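Local coordinates for quinoline 2-oxidoreductase large subunit (Pseudomonas putida, PDB 1T3Q), which forms the molybdenum-carrying subunit of a hydroxylase that probably oxidises quinoline at its 2-position, using a molybdopterin cytosine dinucleotide cofactor, at residues Gln85-Thr90 with Gln101-Asn106; Met201-Ala206 with Gln286-Gly291; Lys258-Pro263 with Leu329-Leu334; Ala295-Asn300 with Thr362-Ile367. All blocks are in the same frame, centred on the assembly; numbering follows the deposited sequence.

Interaction 1 of 4, residues Gln85-Thr90 with Gln101-Asn106; sequences QGIVAT and QPLLAN
The carbonyl oxygen of Q101 is gripped twice by the chain opposite: I87 N donates to Q101 O at 2.8 Å, and G86 CA lies 3.2 Å from Q101 O in a CA-H...O contact. The return bond, from Q101 N to I87 O, measures 2.9 Å, so I87 and Q101 form an antiparallel hydrogen-bonded pair at one end of the two-stranded hairpin made by 87-89 and 99-101. Beyond this pair the chains stay close, because G86 has no side chain and takes a backbone shape (phi 116°) suited to glycine; its CA comes within 4.3 Å of P102 CA. L103 CG lies anti to the carbonyl carbon, beside the backbone N (chi1 -54°); L103 CD2 meets G86 CA at 4.0 Å and I87 CG1 at 4.2 Å, the I87 and L103 side chains crossing at about a right angle. Farther out, L266 and L270 of helix 263-275 pack on L103, while L329 packs on I87. The I87 and Q101 backbones thus satisfy each other, and the side chains of I87 and L103 are left to make apolar contacts, which join this hairpin to helix 263-275 and to L329, in the cofactor-binding region of the sequence.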
loop_
_atom_site.group_PDB
_atom_site.type_symbol
_atom_site.label_atom_id
_atom_site.label_comp_id
_atom_site.label_asym_id
_atom_site.label_seq_id
_atom_site.Cartn_x
_atom_site.Cartn_y
_atom_site.Cartn_z
ATOM N N GLN B 85 22.104 3.286 -20.720
ATOM C CA GLN B 85 23.524 3.577 -20.838
ATOM C C GLN B 85 24.072 3.998 -19.474
ATOM O O GLN B 85 25.285 4.056 -19.270
ATOM C CB GLN B 85 23.766 4.679 -21.876
ATOM C CG GLN B 85 23.539 6.091 -21.360
ATOM C CD GLN B 85 23.847 7.155 -22.403
ATOM O OE1 GLN B 85 24.796 7.023 -23.185
ATOM N NE2 GLN B 85 23.060 8.227 -22.406
ATOM N N GLY B 86 23.175 4.299 -18.541
ATOM C CA GLY B 86 23.617 4.679 -17.212
ATOM C C GLY B 86 23.296 6.093 -16.756
ATOM O O GLY B 86 22.485 6.797 -17.356
ATOM N N ILE B 87 23.968 6.509 -15.690
ATOM C CA ILE B 87 23.758 7.820 -15.097
ATOM C C ILE B 87 24.614 8.905 -15.734
ATOM O O ILE B 87 25.831 8.909 -15.575
ATOM C CB ILE B 87 24.063 7.779 -13.584
ATOM C CG1 ILE B 87 23.212 6.689 -12.919
ATOM C CG2 ILE B 87 23.788 9.136 -12.959
ATOM C CD1 ILE B 87 23.518 6.481 -11.447
ATOM N N VAL B 88 23.963 9.816 -16.452
ATOM C CA VAL B 88 24.648 10.929 -17.105
ATOM C C VAL B 88 24.724 12.086 -16.113
ATOM O O VAL B 88 23.698 12.573 -15.643
ATOM C CB VAL B 88 23.878 11.396 -18.356
ATOM C CG1 VAL B 88 24.647 12.509 -19.066
ATOM C CG2 VAL B 88 23.659 10.220 -19.291
ATOM N N ALA B 89 25.937 12.519 -15.792
ATOM C CA ALA B 89 26.123 13.604 -14.839
ATOM C C ALA B 89 26.963 14.721 -15.428
ATOM O O ALA B 89 28.108 14.507 -15.829
ATOM C CB ALA B 89 26.782 13.070 -13.565
ATOM N N THR B 90 26.398 15.920 -15.466
ATOM C CA THR B 90 27.112 17.065 -16.009
ATOM C C THR B 90 26.765 18.343 -15.256
ATOM O O THR B 90 25.859 18.359 -14.420
ATOM C CB THR B 90 26.790 17.256 -17.505
ATOM O OG1 THR B 90 27.670 18.246 -18.059
ATOM C CG2 THR B 90 25.340 17.689 -17.688
ATOM N N GLN B 101 27.995 7.075 -15.920
ATOM C CA GLN B 101 28.344 5.898 -15.144
ATOM C C GLN B 101 27.438 4.745 -15.511
ATOM O O GLN B 101 26.219 4.821 -15.347
ATOM C CB GLN B 101 28.236 6.177 -13.641
ATOM C CG GLN B 101 28.487 4.937 -12.790
ATOM C CD GLN B 101 28.430 5.210 -11.297
ATOM O OE1 GLN B 101 28.120 6.323 -10.863
ATOM N NE2 GLN B 101 28.724 4.188 -10.501
ATOM N N PRO B 102 28.020 3.651 -16.022
ATOM C CA PRO B 102 27.181 2.515 -16.385
ATOM C C PRO B 102 26.640 1.878 -15.105
ATOM O O PRO B 102 27.317 1.876 -14.074
ATOM C CB PRO B 102 28.145 1.611 -17.141
ATOM C CG PRO B 102 29.438 1.824 -16.403
ATOM C CD PRO B 102 29.453 3.338 -16.192
ATOM N N LEU B 103 25.416 1.364 -15.161
ATOM C CA LEU B 103 24.821 0.738 -13.986
ATOM C C LEU B 103 25.687 -0.450 -13.572
ATOM O O LEU B 103 25.916 -0.684 -12.381
ATOM C CB LEU B 103 23.385 0.306 -14.290
ATOM C CG LEU B 103 22.496 1.437 -14.831
ATOM C CD1 LEU B 103 21.053 0.966 -14.910
ATOM C CD2 LEU B 103 22.601 2.674 -13.932
ATOM N N LEU B 104 26.172 -1.187 -14.567
ATOM C CA LEU B 104 27.054 -2.325 -14.339
ATOM C C LEU B 104 28.264 -2.132 -15.234
ATOM O O LEU B 104 28.121 -1.715 -16.381
ATOM C CB LEU B 104 26.372 -3.641 -14.715
ATOM C CG LEU B 104 25.873 -4.533 -13.581
ATOM C CD1 LEU B 104 24.773 -3.818 -12.819
ATOM C CD2 LEU B 104 25.357 -5.841 -14.164
ATOM N N ALA B 105 29.451 -2.422 -14.715
ATOM C CA ALA B 105 30.654 -2.286 -15.525
ATOM C C ALA B 105 30.443 -3.155 -16.763
ATOM O O ALA B 105 29.859 -4.236 -16.672
ATOM C CB ALA B 105 31.872 -2.765 -14.748
ATOM N N ASN B 106 30.895 -2.677 -17.917
ATOM C CA ASN B 106 30.744 -3.441 -19.150
ATOM C C ASN B 106 32.057 -3.413 -19.911
ATOM O O ASN B 106 32.370 -2.430 -20.580
ATOM C CB ASN B 106 29.632 -2.846 -20.022
ATOM C CG ASN B 106 29.251 -3.754 -21.185
ATOM O OD1 ASN B 106 28.420 -3.398 -22.020
ATOM N ND2 ASN B 106 29.853 -4.936 -21.237
#

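Interaction 2 of 4, residues Met201-Ala206 with Gln286-Gly291; sequences METRGA and QENFLG
T203 meets N288 where the loop leading into strand 205-211, of the mixed sheet that also holds 279-282, packs on helix 285-291. The methyl T203 CG2, anti to the carbonyl carbon, touches N288 CB at 4.1 Å, the two side chains crossing obliquely. The hydroxyl of T203 has its own partner, the carbonyl oxygen of E283 just ahead of the helix. R204 follows with the larger share of this segment's contact. Its aliphatic part runs past N288, and the chain bends at chi3 (-56°), which sets NE; the guanidinium beyond it lies beside G291. There R204 NH1 makes a weak bond to G291 O, 3.1 Å long with an N-H...O angle of 132°. The stronger partner of R204 NH1 is the carboxylate of E283, in a salt bridge, so one buried guanidinium joins the carboxylate of E283 to the carbonyl of G291. G205 and A206 then enter the sheet, their backbones pairing with A222 and W281. Back at the guanidinium that precedes them, a water lies 2.8 Å from R204 NH2, from which it accepts, and 2.7 Å from G291 O, to which it can donate.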
loop_
_atom_site.group_PDB
_atom_site.type_symbol
_atom_site.label_atom_id
_atom_site.label_comp_id
_atom_site.label_asym_id
_atom_site.label_seq_id
_atom_site.Cartn_x
_atom_site.Cartn_y
_atom_site.Cartn_z
ATOM N N MET B 201 22.970 4.609 9.993
ATOM C CA MET B 201 22.749 3.289 10.589
ATOM C C MET B 201 21.942 2.378 9.664
ATOM O O MET B 201 22.114 1.157 9.686
ATOM C CB MET B 201 22.085 3.407 11.968
ATOM C CG MET B 201 23.053 3.861 13.057
ATOM S SD MET B 201 24.518 2.778 13.238
ATOM C CE MET B 201 25.686 3.615 12.137
ATOM N N GLU B 202 21.056 2.964 8.863
ATOM C CA GLU B 202 20.294 2.183 7.890
ATOM C C GLU B 202 21.020 2.367 6.558
ATOM O O GLU B 202 21.253 3.496 6.129
ATOM C CB GLU B 202 18.867 2.706 7.729
ATOM C CG GLU B 202 18.126 2.030 6.578
ATOM C CD GLU B 202 16.930 2.823 6.097
ATOM O OE1 GLU B 202 17.089 4.030 5.812
ATOM O OE2 GLU B 202 15.833 2.243 5.991
ATOM N N THR B 203 21.380 1.269 5.906
ATOM C CA THR B 203 22.078 1.361 4.629
ATOM C C THR B 203 21.080 1.729 3.535
ATOM O O THR B 203 19.893 1.924 3.803
ATOM C CB THR B 203 22.734 0.019 4.260
ATOM O OG1 THR B 203 21.729 -1.001 4.217
ATOM C CG2 THR B 203 23.800 -0.354 5.284
ATOM N N ARG B 204 21.553 1.809 2.296
ATOM C CA ARG B 204 20.668 2.146 1.190
ATOM C C ARG B 204 19.801 0.958 0.807
ATOM O O ARG B 204 20.156 -0.198 1.047
ATOM C CB ARG B 204 21.475 2.596 -0.029
ATOM C CG ARG B 204 22.343 3.824 0.219
ATOM C CD ARG B 204 23.237 4.078 -0.985
ATOM N NE ARG B 204 24.051 2.909 -1.302
ATOM C CZ ARG B 204 24.725 2.760 -2.437
ATOM N NH1 ARG B 204 25.441 1.661 -2.648
ATOM N NH2 ARG B 204 24.679 3.707 -3.367
ATOM N N GLY B 205 18.658 1.254 0.205
ATOM C CA GLY B 205 17.759 0.199 -0.205
ATOM C C GLY B 205 16.650 0.725 -1.085
ATOM O O GLY B 205 16.330 1.910 -1.057
ATOM N N ALA B 206 16.072 -0.163 -1.881
ATOM C CA ALA B 206 14.983 0.203 -2.764
ATOM C C ALA B 206 14.251 -1.056 -3.210
ATOM O O ALA B 206 14.836 -2.137 -3.270
ATOM C CB ALA B 206 15.519 0.969 -3.974
ATOM N N GLN B 286 29.033 -3.627 4.174
ATOM C CA GLN B 286 30.211 -3.615 3.311
ATOM C C GLN B 286 29.919 -2.920 1.989
ATOM O O GLN B 286 30.745 -2.157 1.489
ATOM C CB GLN B 286 30.702 -5.044 3.062
ATOM C CG GLN B 286 31.419 -5.632 4.262
ATOM C CD GLN B 286 30.552 -5.621 5.506
ATOM O OE1 GLN B 286 29.539 -6.310 5.562
ATOM N NE2 GLN B 286 30.939 -4.826 6.507
ATOM N N GLU B 287 28.741 -3.177 1.430
ATOM C CA GLU B 287 28.359 -2.553 0.169
ATOM C C GLU B 287 28.201 -1.045 0.345
ATOM O O GLU B 287 28.449 -0.275 -0.590
ATOM C CB GLU B 287 27.055 -3.156 -0.346
ATOM C CG GLU B 287 27.116 -4.662 -0.542
ATOM C CD GLU B 287 25.810 -5.220 -1.043
ATOM O OE1 GLU B 287 25.705 -5.480 -2.260
ATOM O OE2 GLU B 287 24.880 -5.392 -0.222
ATOM N N ASN B 288 27.791 -0.612 1.538
ATOM C CA ASN B 288 27.639 0.824 1.766
ATOM C C ASN B 288 29.014 1.485 1.704
ATOM O O ASN B 288 29.152 2.599 1.199
ATOM C CB ASN B 288 26.987 1.110 3.119
ATOM C CG ASN B 288 26.489 2.540 3.225
ATOM O OD1 ASN B 288 25.421 2.888 2.693
ATOM N ND2 ASN B 288 27.259 3.378 3.892
ATOM N N PHE B 289 30.035 0.807 2.213
ATOM C CA PHE B 289 31.385 1.356 2.159
ATOM C C PHE B 289 31.959 1.228 0.746
ATOM O O PHE B 289 32.618 2.136 0.256
ATOM C CB PHE B 289 32.314 0.641 3.146
ATOM C CG PHE B 289 32.152 1.097 4.572
ATOM C CD1 PHE B 289 31.723 0.211 5.553
ATOM C CD2 PHE B 289 32.409 2.418 4.925
ATOM C CE1 PHE B 289 31.546 0.637 6.871
ATOM C CE2 PHE B 289 32.236 2.858 6.239
ATOM C CZ PHE B 289 31.802 1.965 7.214
ATOM N N LEU B 290 31.682 0.105 0.095
ATOM C CA LEU B 290 32.189 -0.161 -1.252
ATOM C C LEU B 290 31.546 0.581 -2.416
ATOM O O LEU B 290 32.249 1.138 -3.265
ATOM C CB LEU B 290 32.091 -1.658 -1.560
ATOM C CG LEU B 290 33.123 -2.613 -0.966
ATOM C CD1 LEU B 290 32.630 -4.046 -1.120
ATOM C CD2 LEU B 290 34.463 -2.415 -1.658
ATOM N N GLY B 291 30.217 0.576 -2.465
ATOM C CA GLY B 291 29.528 1.182 -3.590
ATOM C C GLY B 291 28.601 2.369 -3.444
ATOM O O GLY B 291 27.826 2.638 -4.359
HETATM O O HOH W 1 25.584 2.698 -5.783
#

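Interaction 3 of 4, residues Lys258-Pro263 with Leu329-Leu334; sequences KAHLHP and LPWTQL
H260 and W331 meet as an offset edge-to-face pair, the pyrrole edge of the indole turned toward the imidazole face. Their planes stand 80° apart, and the centroids of the imidazole and the five-membered indole ring are 5.0 Å from each other. W331 CG, the root of the indole, is placed anti to its carbonyl carbon, beside the backbone N (chi1 -40°). W331 CD1 makes the closest touch of the two rings, 3.4 Å from H260 NE2. The imidazole is held in its rotation from outside the pair: H260 NE2 is hydrogen-bonded to the backbone N of A369 and H260 ND1 to the carbonyl of Q257, a pattern consistent with a proton on ND1. The indole is steered too. W331 NE1 donates to A259 O at 2.8 Å; the bond is bent, 133° at the hydrogen, and the acceptor is tilted out of the indole plane. P330, which follows a cis peptide bond, lays its CG over the centre of one indole face. Beyond the rings the backbones join directly, L261 N donating to L329 O at 3.0 Å. A water lies 2.7 Å from L261 O, to which it can donate, and accepts from L329 N at 2.8 Å. The side chains of L261 and L329 lie side by side and point the same way, with L261 CD2 and L329 CD1 4.0 Å apart. The side chain of A259 comes within about 4 Å of the dioxosulfidomolybdenum ion, and W331 meets the ring of Y545, a residue of the molybdenum pocket: the two loops are part of the surroundings of a molybdenum hydroxylase active site.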
loop_
_atom_site.group_PDB
_atom_site.type_symbol
_atom_site.label_atom_id
_atom_site.label_comp_id
_atom_site.label_asym_id
_atom_site.label_seq_id
_atom_site.Cartn_x
_atom_site.Cartn_y
_atom_site.Cartn_z
ATOM N N LYS B 258 22.012 9.643 0.825
ATOM C CA LYS B 258 20.770 9.260 0.184
ATOM C C LYS B 258 20.190 10.401 -0.650
ATOM O O LYS B 258 19.004 10.417 -0.979
ATOM C CB LYS B 258 19.787 8.753 1.247
ATOM C CG LYS B 258 20.271 7.428 1.836
ATOM C CD LYS B 258 19.405 6.889 2.970
ATOM C CE LYS B 258 20.054 5.640 3.561
ATOM N NZ LYS B 258 19.447 5.238 4.867
ATOM N N ALA B 259 21.057 11.347 -0.996
ATOM C CA ALA B 259 20.682 12.477 -1.829
ATOM C C ALA B 259 21.420 12.326 -3.160
ATOM O O ALA B 259 21.939 13.296 -3.708
ATOM C CB ALA B 259 21.063 13.793 -1.163
ATOM N N HIS B 260 21.486 11.093 -3.647
ATOM C CA HIS B 260 22.122 10.792 -4.931
ATOM C C HIS B 260 21.267 9.756 -5.632
ATOM O O HIS B 260 20.456 9.067 -5.003
ATOM C CB HIS B 260 23.513 10.168 -4.772
ATOM C CG HIS B 260 24.494 11.015 -4.027
ATOM N ND1 HIS B 260 24.704 10.888 -2.671
ATOM C CD2 HIS B 260 25.339 11.985 -4.451
ATOM C CE1 HIS B 260 25.638 11.741 -2.291
ATOM N NE2 HIS B 260 26.041 12.418 -3.351
ATOM N N LEU B 261 21.450 9.641 -6.940
ATOM C CA LEU B 261 20.736 8.628 -7.693
ATOM C C LEU B 261 21.694 7.447 -7.674
ATOM O O LEU B 261 22.859 7.586 -8.049
ATOM C CB LEU B 261 20.495 9.081 -9.135
ATOM C CG LEU B 261 19.739 8.045 -9.970
ATOM C CD1 LEU B 261 18.319 7.897 -9.441
ATOM C CD2 LEU B 261 19.713 8.475 -11.430
ATOM N N HIS B 262 21.230 6.289 -7.223
ATOM C CA HIS B 262 22.107 5.121 -7.166
ATOM C C HIS B 262 21.848 4.177 -8.329
ATOM O O HIS B 262 20.711 4.001 -8.756
ATOM C CB HIS B 262 21.893 4.339 -5.867
ATOM C CG HIS B 262 21.740 5.206 -4.659
ATOM N ND1 HIS B 262 22.731 6.056 -4.222
ATOM C CD2 HIS B 262 20.695 5.377 -3.814
ATOM C CE1 HIS B 262 22.303 6.718 -3.161
ATOM N NE2 HIS B 262 21.070 6.324 -2.893
ATOM N N PRO B 263 22.910 3.570 -8.869
ATOM C CA PRO B 263 22.715 2.639 -9.981
ATOM C C PRO B 263 21.654 1.602 -9.599
ATOM O O PRO B 263 20.796 1.248 -10.404
ATOM C CB PRO B 263 24.098 2.020 -10.149
ATOM C CG PRO B 263 25.001 3.168 -9.843
ATOM C CD PRO B 263 24.344 3.811 -8.621
ATOM N N LEU B 329 25.464 11.819 -9.331
ATOM C CA LEU B 329 24.341 12.622 -9.804
ATOM C C LEU B 329 23.534 12.881 -8.529
ATOM O O LEU B 329 23.246 11.944 -7.790
ATOM C CB LEU B 329 23.494 11.826 -10.800
ATOM C CG LEU B 329 22.838 12.474 -12.032
ATOM C CD1 LEU B 329 21.370 12.091 -12.065
ATOM C CD2 LEU B 329 23.012 13.984 -12.046
ATOM N N PRO B 330 23.098 14.132 -8.294
ATOM C CA PRO B 330 23.276 15.328 -9.126
ATOM C C PRO B 330 24.374 16.334 -8.763
ATOM O O PRO B 330 24.549 17.324 -9.473
ATOM C CB PRO B 330 21.911 15.981 -9.034
ATOM C CG PRO B 330 21.629 15.819 -7.534
ATOM C CD PRO B 330 22.102 14.387 -7.231
ATOM N N TRP B 331 25.118 16.095 -7.687
ATOM C CA TRP B 331 26.133 17.055 -7.251
ATOM C C TRP B 331 27.454 17.074 -8.012
ATOM O O TRP B 331 28.086 18.127 -8.119
ATOM C CB TRP B 331 26.416 16.857 -5.758
ATOM C CG TRP B 331 25.166 16.575 -4.980
ATOM C CD1 TRP B 331 24.871 15.433 -4.290
ATOM C CD2 TRP B 331 24.003 17.407 -4.893
ATOM N NE1 TRP B 331 23.596 15.499 -3.787
ATOM C CE2 TRP B 331 23.039 16.698 -4.140
ATOM C CE3 TRP B 331 23.680 18.680 -5.382
ATOM C CZ2 TRP B 331 21.769 17.219 -3.866
ATOM C CZ3 TRP B 331 22.416 19.201 -5.109
ATOM C CH2 TRP B 331 21.476 18.468 -4.357
ATOM N N THR B 332 27.857 15.914 -8.528
ATOM C CA THR B 332 29.112 15.743 -9.266
ATOM C C THR B 332 30.313 15.985 -8.364
ATOM O O THR B 332 30.166 16.218 -7.162
ATOM C CB THR B 332 29.211 16.682 -10.513
ATOM O OG1 THR B 332 29.534 18.020 -10.108
ATOM C CG2 THR B 332 27.886 16.697 -11.268
ATOM N N GLN B 333 31.505 15.922 -8.942
ATOM C CA GLN B 333 32.718 16.130 -8.175
ATOM C C GLN B 333 32.866 17.578 -7.703
ATOM O O GLN B 333 33.750 17.886 -6.906
ATOM C CB GLN B 333 33.934 15.694 -9.001
ATOM C CG GLN B 333 33.893 14.201 -9.331
ATOM C CD GLN B 333 35.137 13.691 -10.031
ATOM O OE1 GLN B 333 35.228 12.505 -10.361
ATOM N NE2 GLN B 333 36.095 14.572 -10.263
ATOM N N LEU B 334 31.987 18.455 -8.179
ATOM C CA LEU B 334 32.042 19.862 -7.780
ATOM C C LEU B 334 31.508 20.027 -6.359
ATOM O O LEU B 334 31.606 21.105 -5.770
ATOM C CB LEU B 334 31.217 20.727 -8.736
ATOM C CG LEU B 334 31.598 20.701 -10.220
ATOM C CD1 LEU B 334 30.847 21.814 -10.949
ATOM C CD2 LEU B 334 33.104 20.890 -10.371
HETATM O O HOH W 2 24.998 9.096 -8.653
#

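Interaction 4 of 4, residues Ala295-Asn300 with Thr362-Ile367; sequences AKQQRN and TNKCPI
I367 drives its CD1 against the backbone of A295, and this is the tight half of the contact. I367 CD1 lies 3.6 Å from A295 CA and 3.7 Å from A295 N, with I367 CG1 behind it at 4.0 Å from A295 CA. The torsions account for the approach: CG1 is anti to the backbone N (chi1 -156°), and chi2 of 69° turns CD1 onto the neighbouring chain. The same methyl also brushes the base of Q297, whose CB is 4.3 Å from I367 CD1. The other half is polar and looser, and lies at Q297, which is partly exposed. Q297 and K364 extend their side chains across each other at about a right angle, leaving Q297 OE1 3.9 Å from K364 NZ. A water bridges them, donating to Q297 OE1 at 3.1 Å and accepting from K364 NZ at 2.6 Å. Each polar end also has a direct partner beyond the two segments: K364 forms a salt bridge with D322, and Q297 OE1 takes a bond from R195 NE. A295 packs on Y370 and K296 NZ bonds the carbonyl of R371, both residues of the molybdenum pocket, so this turn backs the molybdenum site. Q297 is the centre of an inverse gamma turn, after which the chain enters strand 298-306. That strand runs antiparallel between 185-193 and 312-322, with helix 375-393 resting on Q298 and N300, while 362-367 belongs to the loop leading from strand 352-360 toward the same helix.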
loop_
_atom_site.group_PDB
_atom_site.type_symbol
_atom_site.label_atom_id
_atom_site.label_comp_id
_atom_site.label_asym_id
_atom_site.label_seq_id
_atom_site.Cartn_x
_atom_site.Cartn_y
_atom_site.Cartn_z
ATOM N N ALA B 295 33.110 10.993 0.933
ATOM C CA ALA B 295 33.128 12.442 0.872
ATOM C C ALA B 295 34.269 13.048 1.653
ATOM O O ALA B 295 35.011 12.342 2.337
ATOM C CB ALA B 295 31.805 12.987 1.398
ATOM N N LYS B 296 34.395 14.368 1.518
ATOM C CA LYS B 296 35.376 15.181 2.226
ATOM C C LYS B 296 36.836 15.093 1.822
ATOM O O LYS B 296 37.674 15.775 2.413
ATOM C CB LYS B 296 35.275 14.906 3.730
ATOM C CG LYS B 296 33.858 14.977 4.282
ATOM C CD LYS B 296 33.302 16.402 4.244
ATOM C CE LYS B 296 31.854 16.436 4.731
ATOM N NZ LYS B 296 31.313 17.824 4.837
ATOM N N GLN B 297 37.169 14.287 0.821
ATOM C CA GLN B 297 38.576 14.178 0.474
ATOM C C GLN B 297 39.129 15.254 -0.445
ATOM O O GLN B 297 39.136 15.109 -1.664
ATOM C CB GLN B 297 38.909 12.798 -0.111
ATOM C CG GLN B 297 40.416 12.621 -0.319
ATOM C CD GLN B 297 40.834 11.202 -0.658
ATOM O OE1 GLN B 297 40.127 10.476 -1.354
ATOM N NE2 GLN B 297 42.012 10.812 -0.181
ATOM N N GLN B 298 39.577 16.347 0.151
ATOM C CA GLN B 298 40.196 17.402 -0.625
ATOM C C GLN B 298 41.458 17.873 0.075
ATOM O O GLN B 298 41.630 17.691 1.283
ATOM C CB GLN B 298 39.232 18.575 -0.908
ATOM C CG GLN B 298 38.421 19.126 0.241
ATOM C CD GLN B 298 37.676 20.420 -0.133
ATOM O OE1 GLN B 298 38.297 21.454 -0.386
ATOM N NE2 GLN B 298 36.345 20.359 -0.169
ATOM N N ARG B 299 42.367 18.430 -0.713
ATOM C CA ARG B 299 43.627 18.939 -0.211
ATOM C C ARG B 299 43.513 20.439 -0.410
ATOM O O ARG B 299 43.088 20.891 -1.473
ATOM C CB ARG B 299 44.779 18.376 -1.051
ATOM N N ASN B 300 43.841 21.206 0.621
ATOM C CA ASN B 300 43.784 22.656 0.522
ATOM C C ASN B 300 45.108 23.268 0.939
ATOM O O ASN B 300 45.469 23.253 2.117
ATOM C CB ASN B 300 42.658 23.235 1.390
ATOM C CG ASN B 300 41.277 22.911 0.850
ATOM O OD1 ASN B 300 40.667 21.902 1.219
ATOM N ND2 ASN B 300 40.783 23.757 -0.043
ATOM N N THR B 362 39.749 9.462 -10.042
ATOM C CA THR B 362 40.636 8.450 -9.492
ATOM C C THR B 362 39.854 7.148 -9.558
ATOM O O THR B 362 38.632 7.164 -9.703
ATOM C CB THR B 362 40.996 8.741 -8.018
ATOM O OG1 THR B 362 39.796 8.798 -7.241
ATOM C CG2 THR B 362 41.735 10.066 -7.892
ATOM N N ASN B 363 40.542 6.018 -9.467
ATOM C CA ASN B 363 39.844 4.746 -9.523
ATOM C C ASN B 363 39.346 4.334 -8.138
ATOM O O ASN B 363 39.847 3.395 -7.524
ATOM C CB ASN B 363 40.749 3.678 -10.141
ATOM C CG ASN B 363 40.965 3.908 -11.630
ATOM O OD1 ASN B 363 42.068 4.227 -12.071
ATOM N ND2 ASN B 363 39.899 3.767 -12.408
ATOM N N LYS B 364 38.348 5.075 -7.666
ATOM C CA LYS B 364 37.724 4.852 -6.366
ATOM C C LYS B 364 36.246 5.113 -6.578
ATOM O O LYS B 364 35.847 5.595 -7.639
ATOM C CB LYS B 364 38.276 5.842 -5.345
ATOM C CG LYS B 364 39.780 5.772 -5.172
ATOM C CD LYS B 364 40.290 6.881 -4.265
ATOM C CE LYS B 364 41.810 6.835 -4.173
ATOM N NZ LYS B 364 42.360 7.866 -3.265
ATOM N N CYS B 365 35.411 4.805 -5.594
ATOM C CA CYS B 365 34.003 5.070 -5.807
ATOM C C CYS B 365 33.860 6.590 -5.891
ATOM O O CYS B 365 34.664 7.340 -5.327
ATOM C CB CYS B 365 33.152 4.502 -4.672
ATOM S SG CYS B 365 33.192 5.481 -3.197
ATOM N N PRO B 366 32.856 7.064 -6.630
ATOM C CA PRO B 366 32.673 8.510 -6.751
ATOM C C PRO B 366 32.519 9.254 -5.435
ATOM O O PRO B 366 31.918 8.755 -4.479
ATOM C CB PRO B 366 31.439 8.643 -7.653
ATOM C CG PRO B 366 30.803 7.285 -7.639
ATOM C CD PRO B 366 31.941 6.335 -7.521
ATOM N N ILE B 367 33.100 10.444 -5.390
ATOM C CA ILE B 367 32.994 11.290 -4.217
ATOM C C ILE B 367 31.558 11.792 -4.274
ATOM O O ILE B 367 30.982 11.909 -5.353
ATOM C CB ILE B 367 33.993 12.472 -4.293
ATOM C CG1 ILE B 367 34.309 12.975 -2.885
ATOM C CG2 ILE B 367 33.433 13.593 -5.156
ATOM C CD1 ILE B 367 35.122 11.991 -2.057
HETATM O O HOH W 3 41.307 7.666 -0.845
#

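Interactions 1, 2 and 4 are largely buried; interaction 3, though its centre lies closest to that of the chain, is only partly so. Their chemistry follows their place. Interaction 1 is backbone pairing within a hairpin, interaction 2 a guanidinium bonded weakly to G291 and salt-bridged to E283, interaction 3 rings and loop backbones near molybdenum, and interaction 4 a methyl wedge beside a water bridge. Interaction 3 touches all the others: Q101 packs on P263, E202 forms a salt bridge with K258, and Q333 meets I367. Interactions 2 and 4 touch at L290 O and C365 CB; helix 285-291 and strand 298-306 follow each other in the chain. Interaction 1 alone belongs to the hammerhead part of the sequence.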